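Local coordinates for protein glycoside hydrolase family 31 (Trueperella pyogenes, PDB 5I0F) that probably hydrolyses cycloalternan, working as a family 31 glycoside hydrolase through a covalent glycosyl-enzyme intermediate on a TIM-barrel scaffold, at residues L167-D172 and D186-R191; V176-R181 and T236-A241; L386-L391 and E450-L455. All coordinates share one frame; numbering follows the deposited sequence.

Interaction 1. Residues L167-D172 and D186-R191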
loop_
_atom_site.group_PDB
_atom_site.type_symbol
_atom_site.label_atom_id
_atom_site.label_comp_id
_atom_site.label_asym_id
_atom_site.label_seq_id
_atom_site.Cartn_x
_atom_site.Cartn_y
_atom_site.Cartn_z
ATOM N N LEU A 167 -3.552 19.983 17.486
ATOM C CA LEU A 167 -4.380 20.915 16.741
ATOM C C LEU A 167 -5.813 20.871 17.267
ATOM O O LEU A 167 -6.346 19.795 17.611
ATOM C CB LEU A 167 -4.400 20.551 15.260
ATOM C CG LEU A 167 -3.067 20.313 14.566
ATOM C CD1 LEU A 167 -3.357 19.943 13.121
ATOM C CD2 LEU A 167 -2.195 21.549 14.628
ATOM N N ARG A 168 -6.460 22.038 17.284
ATOM C CA ARG A 168 -7.839 22.145 17.725
ATOM C C ARG A 168 -8.827 21.678 16.632
ATOM O O ARG A 168 -8.682 22.046 15.472
ATOM C CB ARG A 168 -8.132 23.595 18.114
ATOM C CG ARG A 168 -9.476 23.794 18.806
ATOM C CD ARG A 168 -9.573 25.168 19.466
ATOM N NE ARG A 168 -9.495 26.210 18.457
ATOM C CZ ARG A 168 -10.495 26.588 17.653
ATOM N NH1 ARG A 168 -10.272 27.556 16.768
ATOM N NH2 ARG A 168 -11.721 26.040 17.729
ATOM N N ILE A 169 -9.838 20.905 17.024
ATOM C CA ILE A 169 -10.944 20.509 16.135
ATOM C C ILE A 169 -12.241 20.915 16.810
ATOM O O ILE A 169 -12.342 20.856 18.030
ATOM C CB ILE A 169 -10.902 18.988 15.794
ATOM C CG1 ILE A 169 -12.024 18.573 14.852
ATOM C CG2 ILE A 169 -10.954 18.104 17.043
ATOM C CD1 ILE A 169 -11.799 17.204 14.206
ATOM N N GLU A 170 -13.207 21.356 16.006
ATOM C CA GLU A 170 -14.509 21.832 16.492
ATOM C C GLU A 170 -15.586 20.746 16.383
ATOM O O GLU A 170 -15.421 19.746 15.679
ATOM C CB GLU A 170 -14.918 23.114 15.746
ATOM C CG GLU A 170 -13.909 24.234 15.990
ATOM C CD GLU A 170 -14.305 25.590 15.426
ATOM O OE1 GLU A 170 -15.264 25.673 14.649
ATOM O OE2 GLU A 170 -13.639 26.590 15.775
ATOM N N GLY A 171 -16.663 20.939 17.132
ATOM C CA GLY A 171 -17.663 19.897 17.391
ATOM C C GLY A 171 -18.350 19.293 16.183
ATOM O O GLY A 171 -18.700 18.111 16.195
ATOM N N ASP A 172 -18.516 20.080 15.129
ATOM C CA ASP A 172 -19.146 19.576 13.907
ATOM C C ASP A 172 -18.154 19.186 12.806
ATOM O O ASP A 172 -18.568 19.003 11.652
ATOM C CB ASP A 172 -20.122 20.606 13.359
ATOM C CG ASP A 172 -19.428 21.865 12.845
ATOM O OD1 ASP A 172 -18.360 22.262 13.410
ATOM O OD2 ASP A 172 -19.980 22.451 11.886
ATOM N N ASP A 186 -14.623 8.840 7.766
ATOM C CA ASP A 186 -14.349 9.841 8.788
ATOM C C ASP A 186 -13.458 9.190 9.850
ATOM O O ASP A 186 -13.874 8.274 10.564
ATOM C CB ASP A 186 -15.677 10.345 9.376
ATOM C CG ASP A 186 -15.516 11.502 10.341
ATOM O OD1 ASP A 186 -14.375 11.937 10.682
ATOM O OD2 ASP A 186 -16.591 11.968 10.783
ATOM N N GLN A 187 -12.227 9.665 9.943
ATOM C CA GLN A 187 -11.271 9.141 10.892
ATOM C C GLN A 187 -11.410 9.716 12.313
ATOM O O GLN A 187 -10.728 9.266 13.237
ATOM C CB GLN A 187 -9.865 9.381 10.368
ATOM C CG GLN A 187 -9.600 8.634 9.068
ATOM C CD GLN A 187 -9.342 7.167 9.295
ATOM O OE1 GLN A 187 -8.448 6.795 10.065
ATOM N NE2 GLN A 187 -10.109 6.316 8.623
ATOM N N ARG A 188 -12.293 10.682 12.511
ATOM C CA ARG A 188 -12.506 11.208 13.878
ATOM C C ARG A 188 -12.896 10.099 14.844
ATOM O O ARG A 188 -13.745 9.255 14.524
ATOM C CB ARG A 188 -13.537 12.309 13.894
ATOM C CG ARG A 188 -13.628 12.987 15.251
ATOM C CD ARG A 188 -14.471 14.243 15.199
ATOM N NE ARG A 188 -14.368 14.917 16.485
ATOM C CZ ARG A 188 -14.711 16.175 16.722
ATOM N NH1 ARG A 188 -15.200 16.952 15.753
ATOM N NH2 ARG A 188 -14.530 16.663 17.951
ATOM N N GLY A 189 -12.269 10.104 16.025
ATOM C CA GLY A 189 -12.473 9.055 17.019
ATOM C C GLY A 189 -11.452 7.922 17.010
ATOM O O GLY A 189 -11.454 7.087 17.917
ATOM N N LEU A 190 -10.597 7.877 15.983
ATOM C CA LEU A 190 -9.656 6.791 15.789
ATOM C C LEU A 190 -8.237 7.232 16.134
ATOM O O LEU A 190 -7.912 8.431 16.073
ATOM C CB LEU A 190 -9.680 6.301 14.328
ATOM C CG LEU A 190 -11.008 5.782 13.753
ATOM C CD1 LEU A 190 -10.800 5.264 12.322
ATOM C CD2 LEU A 190 -11.617 4.715 14.648
ATOM N N ARG A 191 -7.424 6.255 16.512
ATOM C CA ARG A 191 -5.979 6.411 16.594
ATOM C C ARG A 191 -5.385 5.600 15.443
ATOM O O ARG A 191 -5.752 4.440 15.234
ATOM C CB ARG A 191 -5.418 5.905 17.917
ATOM C CG ARG A 191 -6.041 6.559 19.148
ATOM C CD ARG A 191 -5.488 6.005 20.460
ATOM N NE ARG A 191 -6.222 6.610 21.576
ATOM C CZ ARG A 191 -7.397 6.203 22.074
ATOM N NH1 ARG A 191 -8.010 5.109 21.621
ATOM N NH2 ARG A 191 -7.967 6.901 23.068
HETATM O O HOH W 1 -14.664 19.311 18.886
#
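Ile169 and Arg188 mark the closest approach of two backbones that stay well apart, 9.7 Å between their CA atoms: 167-172 leaves the end of strand 160-168, whereas the loop 186-191 makes a type II beta turn from Gln187 to Leu190. The two segments flank one antiparallel sheet before the barrel, and Arg188 crosses between strand end and turn. With CG anti to the backbone N (chi1 -172°) and the chain extended from CG to NE, Arg188 delivers its guanidinium to the carbonyls just beyond the strand. NH1 donates to Glu170 O at 2.8 Å, close to the guanidinium plane, although the donor is tilted 32° from the plane of that carbonyl. Over one face of the group lies Ile169, whose CD1 sits 3.6 Å above the plane and toward the rim. This pairs an apolar branch with the flat side of the cation while its edge is kept for oxygen. Outside partners extend the grip, with Glu173 O accepting from NH1 and Ser245 O from NH2. At the root of the arginine, Asp186 closes an Asx turn by accepting from Arg188 N through OD1, which also takes the N-H of Val175. Arg188 NH2 reaches the strand end a second way, by donating at 2.8 Å to a water O that in turn donates to Ile169 O at 2.9 Å.

Interaction 2. Residues V176-R181 and T236-A241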
loop_
_atom_site.group_PDB
_atom_site.type_symbol
_atom_site.label_atom_id
_atom_site.label_comp_id
_atom_site.label_asym_id
_atom_site.label_seq_id
_atom_site.Cartn_x
_atom_site.Cartn_y
_atom_site.Cartn_z
ATOM N N VAL A 176 -11.020 13.603 7.133
ATOM C CA VAL A 176 -10.867 12.643 6.029
ATOM C C VAL A 176 -9.471 12.769 5.464
ATOM O O VAL A 176 -9.021 13.866 5.138
ATOM C CB VAL A 176 -11.905 12.874 4.931
ATOM C CG1 VAL A 176 -11.702 11.897 3.783
ATOM C CG2 VAL A 176 -13.306 12.744 5.505
ATOM N N GLY A 177 -8.789 11.633 5.361
ATOM C CA GLY A 177 -7.467 11.599 4.785
ATOM C C GLY A 177 -6.587 10.512 5.352
ATOM O O GLY A 177 -7.043 9.391 5.666
ATOM N N PHE A 178 -5.323 10.882 5.502
ATOM C CA PHE A 178 -4.239 10.002 5.896
ATOM C C PHE A 178 -3.934 8.922 4.857
ATOM O O PHE A 178 -3.371 7.868 5.198
ATOM C CB PHE A 178 -4.496 9.399 7.275
ATOM C CG PHE A 178 -4.823 10.424 8.332
ATOM C CD1 PHE A 178 -3.859 11.304 8.777
ATOM C CD2 PHE A 178 -6.087 10.484 8.901
ATOM C CE1 PHE A 178 -4.144 12.234 9.745
ATOM C CE2 PHE A 178 -6.368 11.407 9.893
ATOM C CZ PHE A 178 -5.404 12.293 10.307
ATOM N N GLY A 179 -4.277 9.218 3.597
ATOM C CA GLY A 179 -4.043 8.324 2.476
ATOM C C GLY A 179 -5.195 7.357 2.277
ATOM O O GLY A 179 -6.331 7.624 2.658
ATOM N N GLU A 180 -4.886 6.216 1.669
ATOM C CA GLU A 180 -5.903 5.186 1.415
ATOM C C GLU A 180 -6.214 4.451 2.733
ATOM O O GLU A 180 -5.326 3.832 3.340
ATOM C CB GLU A 180 -5.402 4.236 0.334
ATOM C CG GLU A 180 -6.308 3.035 0.014
ATOM C CD GLU A 180 -5.661 2.089 -0.967
ATOM O OE1 GLU A 180 -4.422 1.851 -0.831
ATOM O OE2 GLU A 180 -6.375 1.567 -1.880
ATOM N N ARG A 181 -7.473 4.524 3.168
ATOM C CA ARG A 181 -7.897 3.881 4.408
ATOM C C ARG A 181 -9.072 2.965 4.137
ATOM O O ARG A 181 -9.903 3.245 3.281
ATOM C CB ARG A 181 -8.243 4.923 5.491
ATOM C CG ARG A 181 -7.101 5.862 5.845
ATOM C CD ARG A 181 -6.065 5.136 6.691
ATOM N NE ARG A 181 -4.782 5.811 6.700
ATOM C CZ ARG A 181 -3.760 5.502 7.506
ATOM N NH1 ARG A 181 -3.848 4.531 8.414
ATOM N NH2 ARG A 181 -2.641 6.192 7.394
ATOM N N THR A 236 4.561 8.954 11.364
ATOM C CA THR A 236 3.735 9.842 12.161
ATOM C C THR A 236 2.556 9.065 12.712
ATOM O O THR A 236 2.127 8.076 12.120
ATOM C CB THR A 236 3.215 11.049 11.350
ATOM O OG1 THR A 236 2.610 10.597 10.132
ATOM C CG2 THR A 236 4.352 11.988 11.002
ATOM N N TRP A 237 2.049 9.531 13.849
ATOM C CA TRP A 237 0.907 8.931 14.535
ATOM C C TRP A 237 -0.131 10.030 14.814
ATOM O O TRP A 237 0.229 11.219 15.019
ATOM C CB TRP A 237 1.343 8.324 15.859
ATOM C CG TRP A 237 2.297 7.169 15.818
ATOM C CD1 TRP A 237 1.981 5.847 15.976
ATOM C CD2 TRP A 237 3.715 7.227 15.704
ATOM N NE1 TRP A 237 3.113 5.079 15.945
ATOM C CE2 TRP A 237 4.195 5.901 15.779
ATOM C CE3 TRP A 237 4.637 8.279 15.554
ATOM C CZ2 TRP A 237 5.561 5.586 15.700
ATOM C CZ3 TRP A 237 6.001 7.968 15.476
ATOM C CH2 TRP A 237 6.449 6.631 15.554
ATOM N N TYR A 238 -1.401 9.628 14.833
ATOM C CA TYR A 238 -2.551 10.546 14.948
ATOM C C TYR A 238 -3.563 9.975 15.926
ATOM O O TYR A 238 -4.009 8.817 15.780
ATOM C CB TYR A 238 -3.217 10.799 13.563
ATOM C CG TYR A 238 -2.205 11.285 12.562
ATOM C CD1 TYR A 238 -1.870 12.634 12.491
ATOM C CD2 TYR A 238 -1.518 10.392 11.737
ATOM C CE1 TYR A 238 -0.890 13.074 11.618
ATOM C CE2 TYR A 238 -0.535 10.823 10.861
ATOM C CZ TYR A 238 -0.227 12.164 10.811
ATOM O OH TYR A 238 0.728 12.610 9.956
ATOM N N ASP A 239 -3.892 10.769 16.940
ATOM C CA ASP A 239 -4.997 10.500 17.854
ATOM C C ASP A 239 -6.042 11.549 17.512
ATOM O O ASP A 239 -5.914 12.732 17.888
ATOM C CB ASP A 239 -4.503 10.617 19.297
ATOM C CG ASP A 239 -5.545 10.231 20.318
ATOM O OD1 ASP A 239 -6.709 10.623 20.207
ATOM O OD2 ASP A 239 -5.184 9.538 21.271
ATOM N N VAL A 240 -7.036 11.131 16.741
ATOM C CA VAL A 240 -7.926 12.071 16.084
ATOM C C VAL A 240 -9.127 12.307 16.990
ATOM O O VAL A 240 -10.234 11.813 16.749
ATOM C CB VAL A 240 -8.349 11.620 14.683
ATOM C CG1 VAL A 240 -9.068 12.757 13.955
ATOM C CG2 VAL A 240 -7.124 11.174 13.877
ATOM N N ALA A 241 -8.878 13.072 18.042
ATOM C CA ALA A 241 -9.910 13.388 19.019
ATOM C C ALA A 241 -10.522 12.141 19.670
ATOM O O ALA A 241 -11.747 12.100 19.914
ATOM C CB ALA A 241 -10.992 14.278 18.389
#
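Phe178 and Tyr238 bring two beta-sheets of the region before the barrel face to face: Phe178 sits at a corner of strand 174-179, on the edge of one sheet, and Tyr238 lies within strand 236-240 of the other. From CB, the phenylalanine side chain leaves toward Tyr238 with CG anti to its carbonyl carbon (chi1 -52°), which carries the ring in between the two sheets. CD1 then passes 3.9 Å from Tyr238 CD2. The next atom, CE1, makes the main contact: it stands 3.5 Å above the tyrosine plane, over the ring centre. At the tip, CZ lies about equally close to the tyrosine and to Val240, 4.1 Å from Val240 CG2, while CE2 meets the same methyl. The ring planes are inclined by 39° with centroids 4.6 Å apart, an oblique aromatic pairing. Ala216 on the neighbouring strand 212-219 also touches Phe178, and Ile250 touches Tyr238. Polar groups are settled beside the aromatic core. Tyr238 OH donates to Thr236 OG1 at 2.8 Å, and Arg181 grips Phe178 O side-on with NE and NH2, the oxygen lying in the guanidinium plane. The chemistry is therefore divided: dispersion between buried carbon surfaces joins the sheets, while hydrogen bonds within each segment satisfy the tyrosine hydroxyl and the carbonyl at the corner.

Interaction 3. Residues L386-L391 and E450-L455. With BGC (beta-D-glucopyranose), chain C.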
loop_
_atom_site.group_PDB
_atom_site.type_symbol
_atom_site.label_atom_id
_atom_site.label_comp_id
_atom_site.label_asym_id
_atom_site.label_seq_id
_atom_site.Cartn_x
_atom_site.Cartn_y
_atom_site.Cartn_z
ATOM N N LEU A 386 3.107 -5.892 -17.753
ATOM C CA LEU A 386 3.864 -6.952 -17.097
ATOM C C LEU A 386 4.175 -6.622 -15.646
ATOM O O LEU A 386 4.529 -5.476 -15.312
ATOM C CB LEU A 386 5.189 -7.207 -17.818
ATOM C CG LEU A 386 5.116 -7.579 -19.300
ATOM C CD1 LEU A 386 6.506 -7.922 -19.828
ATOM C CD2 LEU A 386 4.156 -8.737 -19.543
ATOM N N TRP A 387 4.124 -7.656 -14.812
ATOM C CA TRP A 387 4.378 -7.554 -13.375
ATOM C C TRP A 387 5.858 -7.416 -13.049
ATOM O O TRP A 387 6.712 -7.996 -13.728
ATOM C CB TRP A 387 3.841 -8.820 -12.721
ATOM C CG TRP A 387 3.852 -8.935 -11.220
ATOM C CD1 TRP A 387 2.825 -8.639 -10.385
ATOM C CD2 TRP A 387 4.894 -9.468 -10.397
ATOM N NE1 TRP A 387 3.168 -8.945 -9.090
ATOM C CE2 TRP A 387 4.429 -9.441 -9.066
ATOM C CE3 TRP A 387 6.172 -9.956 -10.651
ATOM C CZ2 TRP A 387 5.205 -9.875 -7.981
ATOM C CZ3 TRP A 387 6.939 -10.397 -9.590
ATOM C CH2 TRP A 387 6.448 -10.356 -8.263
ATOM N N GLN A 388 6.125 -6.639 -12.013
ATOM C CA GLN A 388 7.457 -6.380 -11.468
ATOM C C GLN A 388 7.414 -6.350 -9.958
ATOM O O GLN A 388 6.336 -6.155 -9.361
ATOM C CB GLN A 388 7.968 -5.036 -11.975
ATOM C CG GLN A 388 8.280 -5.019 -13.468
ATOM C CD GLN A 388 9.546 -5.767 -13.801
ATOM O OE1 GLN A 388 10.618 -5.189 -13.807
ATOM N NE2 GLN A 388 9.431 -7.048 -14.097
ATOM N N ILE A 389 8.602 -6.511 -9.353
ATOM C CA ILE A 389 8.812 -6.412 -7.915
ATOM C C ILE A 389 10.178 -5.682 -7.714
ATOM O O ILE A 389 11.123 -5.945 -8.490
ATOM C CB ILE A 389 8.828 -7.826 -7.281
ATOM C CG1 ILE A 389 8.945 -7.799 -5.761
ATOM C CG2 ILE A 389 9.993 -8.653 -7.814
ATOM C CD1 ILE A 389 7.676 -7.436 -5.079
ATOM N N PRO A 390 10.295 -4.780 -6.719
ATOM C CA PRO A 390 11.584 -4.065 -6.537
ATOM C C PRO A 390 12.496 -4.839 -5.579
ATOM O O PRO A 390 12.874 -4.340 -4.514
ATOM C CB PRO A 390 11.145 -2.733 -5.955
ATOM C CG PRO A 390 9.947 -3.069 -5.116
ATOM C CD PRO A 390 9.314 -4.317 -5.707
ATOM N N LEU A 391 12.788 -6.074 -5.970
ATOM C CA LEU A 391 13.614 -7.017 -5.226
ATOM C C LEU A 391 14.388 -7.897 -6.211
ATOM O O LEU A 391 13.934 -8.148 -7.325
ATOM C CB LEU A 391 12.791 -7.914 -4.304
ATOM C CG LEU A 391 12.107 -7.220 -3.105
ATOM C CD1 LEU A 391 11.136 -8.159 -2.408
ATOM C CD2 LEU A 391 13.141 -6.698 -2.113
ATOM N N GLU A 450 17.022 -0.099 -16.869
ATOM C CA GLU A 450 17.713 -0.404 -18.116
ATOM C C GLU A 450 17.675 -1.911 -18.400
ATOM O O GLU A 450 17.564 -2.324 -19.546
ATOM C CB GLU A 450 19.158 0.098 -18.062
ATOM C CG GLU A 450 19.882 0.071 -19.389
ATOM C CD GLU A 450 19.253 0.937 -20.480
ATOM O OE1 GLU A 450 18.549 1.925 -20.194
ATOM O OE2 GLU A 450 19.487 0.610 -21.669
ATOM N N GLN A 451 17.723 -2.720 -17.346
ATOM C CA GLN A 451 17.549 -4.177 -17.467
ATOM C C GLN A 451 16.208 -4.567 -18.153
ATOM O O GLN A 451 16.114 -5.632 -18.775
ATOM C CB GLN A 451 17.631 -4.833 -16.083
ATOM C CG GLN A 451 18.941 -4.629 -15.301
ATOM C CD GLN A 451 20.033 -5.631 -15.665
ATOM O OE1 GLN A 451 19.775 -6.840 -15.731
ATOM N NE2 GLN A 451 21.266 -5.140 -15.875
ATOM N N ARG A 452 15.183 -3.726 -18.009
ATOM C CA ARG A 452 13.835 -3.949 -18.575
ATOM C C ARG A 452 13.517 -3.173 -19.832
ATOM O O ARG A 452 12.402 -3.314 -20.358
ATOM C CB ARG A 452 12.748 -3.541 -17.549
ATOM C CG ARG A 452 12.607 -4.482 -16.398
ATOM C CD ARG A 452 13.457 -4.097 -15.198
ATOM N NE ARG A 452 13.303 -5.176 -14.248
ATOM C CZ ARG A 452 14.205 -5.605 -13.382
ATOM N NH1 ARG A 452 15.405 -5.026 -13.249
ATOM N NH2 ARG A 452 13.885 -6.638 -12.624
ATOM N N ARG A 453 14.443 -2.334 -20.299
ATOM C CA ARG A 453 14.149 -1.401 -21.383
ATOM C C ARG A 453 13.708 -2.125 -22.647
ATOM O O ARG A 453 12.773 -1.681 -23.323
ATOM C CB ARG A 453 15.360 -0.488 -21.674
ATOM C CG ARG A 453 15.162 0.481 -22.848
ATOM C CD ARG A 453 16.339 1.443 -22.992
ATOM N NE ARG A 453 16.356 2.378 -21.878
ATOM C CZ ARG A 453 15.566 3.438 -21.751
ATOM N NH1 ARG A 453 14.659 3.745 -22.675
ATOM N NH2 ARG A 453 15.665 4.193 -20.664
ATOM N N TYR A 454 14.353 -3.246 -22.952
ATOM C CA TYR A 454 13.998 -4.027 -24.175
ATOM C C TYR A 454 12.535 -4.502 -24.197
ATOM O O TYR A 454 11.956 -4.646 -25.275
ATOM C CB TYR A 454 14.935 -5.210 -24.399
ATOM C CG TYR A 454 14.528 -6.463 -23.668
ATOM C CD1 TYR A 454 14.907 -6.687 -22.343
ATOM C CD2 TYR A 454 13.749 -7.432 -24.295
ATOM C CE1 TYR A 454 14.532 -7.839 -21.686
ATOM C CE2 TYR A 454 13.358 -8.575 -23.635
ATOM C CZ TYR A 454 13.749 -8.769 -22.330
ATOM O OH TYR A 454 13.357 -9.921 -21.695
ATOM N N LEU A 455 11.944 -4.725 -23.025
ATOM C CA LEU A 455 10.521 -5.108 -22.933
ATOM C C LEU A 455 9.629 -4.042 -23.551
ATOM O O LEU A 455 8.652 -4.362 -24.215
ATOM C CB LEU A 455 10.086 -5.319 -21.474
ATOM C CG LEU A 455 10.808 -6.445 -20.748
ATOM C CD1 LEU A 455 10.470 -6.364 -19.266
ATOM C CD2 LEU A 455 10.444 -7.809 -21.354
HETATM C C2 BGC C . -0.113 -8.535 -5.610
HETATM C C3 BGC C . -1.060 -9.557 -6.264
HETATM C C4 BGC C . -0.260 -10.454 -7.203
HETATM C C5 BGC C . 0.917 -11.113 -6.467
HETATM C C6 BGC C . 1.801 -11.829 -7.480
HETATM C C1 BGC C . 1.416 -8.783 -5.684
HETATM O O2 BGC C . -0.616 -7.718 -4.534
HETATM O O3 BGC C . -2.113 -8.883 -6.958
HETATM O O4 BGC C . -1.110 -11.467 -7.775
HETATM O O5 BGC C . 1.728 -10.187 -5.699
HETATM O O6 BGC C . 2.777 -12.640 -6.816
HETATM O O HOH W 2 11.227 -7.159 -10.951
#
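Gln388 OE1 and Arg452 NE meet at 2.7 Å in a buried, markedly bent hydrogen bond, its N-H...O angle only 136°. The donor lies in the carbonyl plane of the amide, but the oxygen is tilted from the guanidinium plane, and the two flat groups stand 61° apart. Both chains turn at their second torsion; for Arg452, chi2 of 92° swings NE round to the glutamine. The amide is held at both ends: OE1 is shared with Tyr500 OH, and NE2 donates to Trp387 O at 2.9 Å and to Phe338 O. This is a strand-to-helix contact of the TIM barrel, between strand 383-388 and the chain entering helix 453-457. Two residues earlier in the strand, Leu386 CD1 packs on Leu455 CD2 at 4.2 Å. Between Gln388 and Leu386, Trp387 turns to the substrate side, its NE1 lying 3.6 Å from glucose C6 and hydrogen-bonded to Asp467 OD2. Trp448 meets Arg452 in a cation-pi contact and accepts from its NH1 through the backbone. The neutral amide thus faces a cation whose pull probably polarises its carbonyl, and its bonds to either end fix its rotation one residue from the sugar-binding tryptophan.

In the fold
Along the chain, interactions 1 and 2 interleave, their segments alternating, and interaction 3 follows after both have closed. The first two have centres 10 Å apart and touch directly: Gly189 N lies 2.8 Å from Val240 O and Leu190 O lies 2.9 Å from Val240 N, probable hydrogen bonds through which the 186-191 turn runs beside strand 236-240. Strands 160-168 and 236-240 share one antiparallel sheet, and strand 174-179 edges the sheet facing it. Interaction 3 belongs to the TIM barrel, on the opposite side of the chain's centre, about 43 Å from interaction 1 and 34 Å from interaction 2 between centres. Interactions 1 and 2 thus tie together parts of the sheets before the barrel, while interaction 3 borders the sugar held in it.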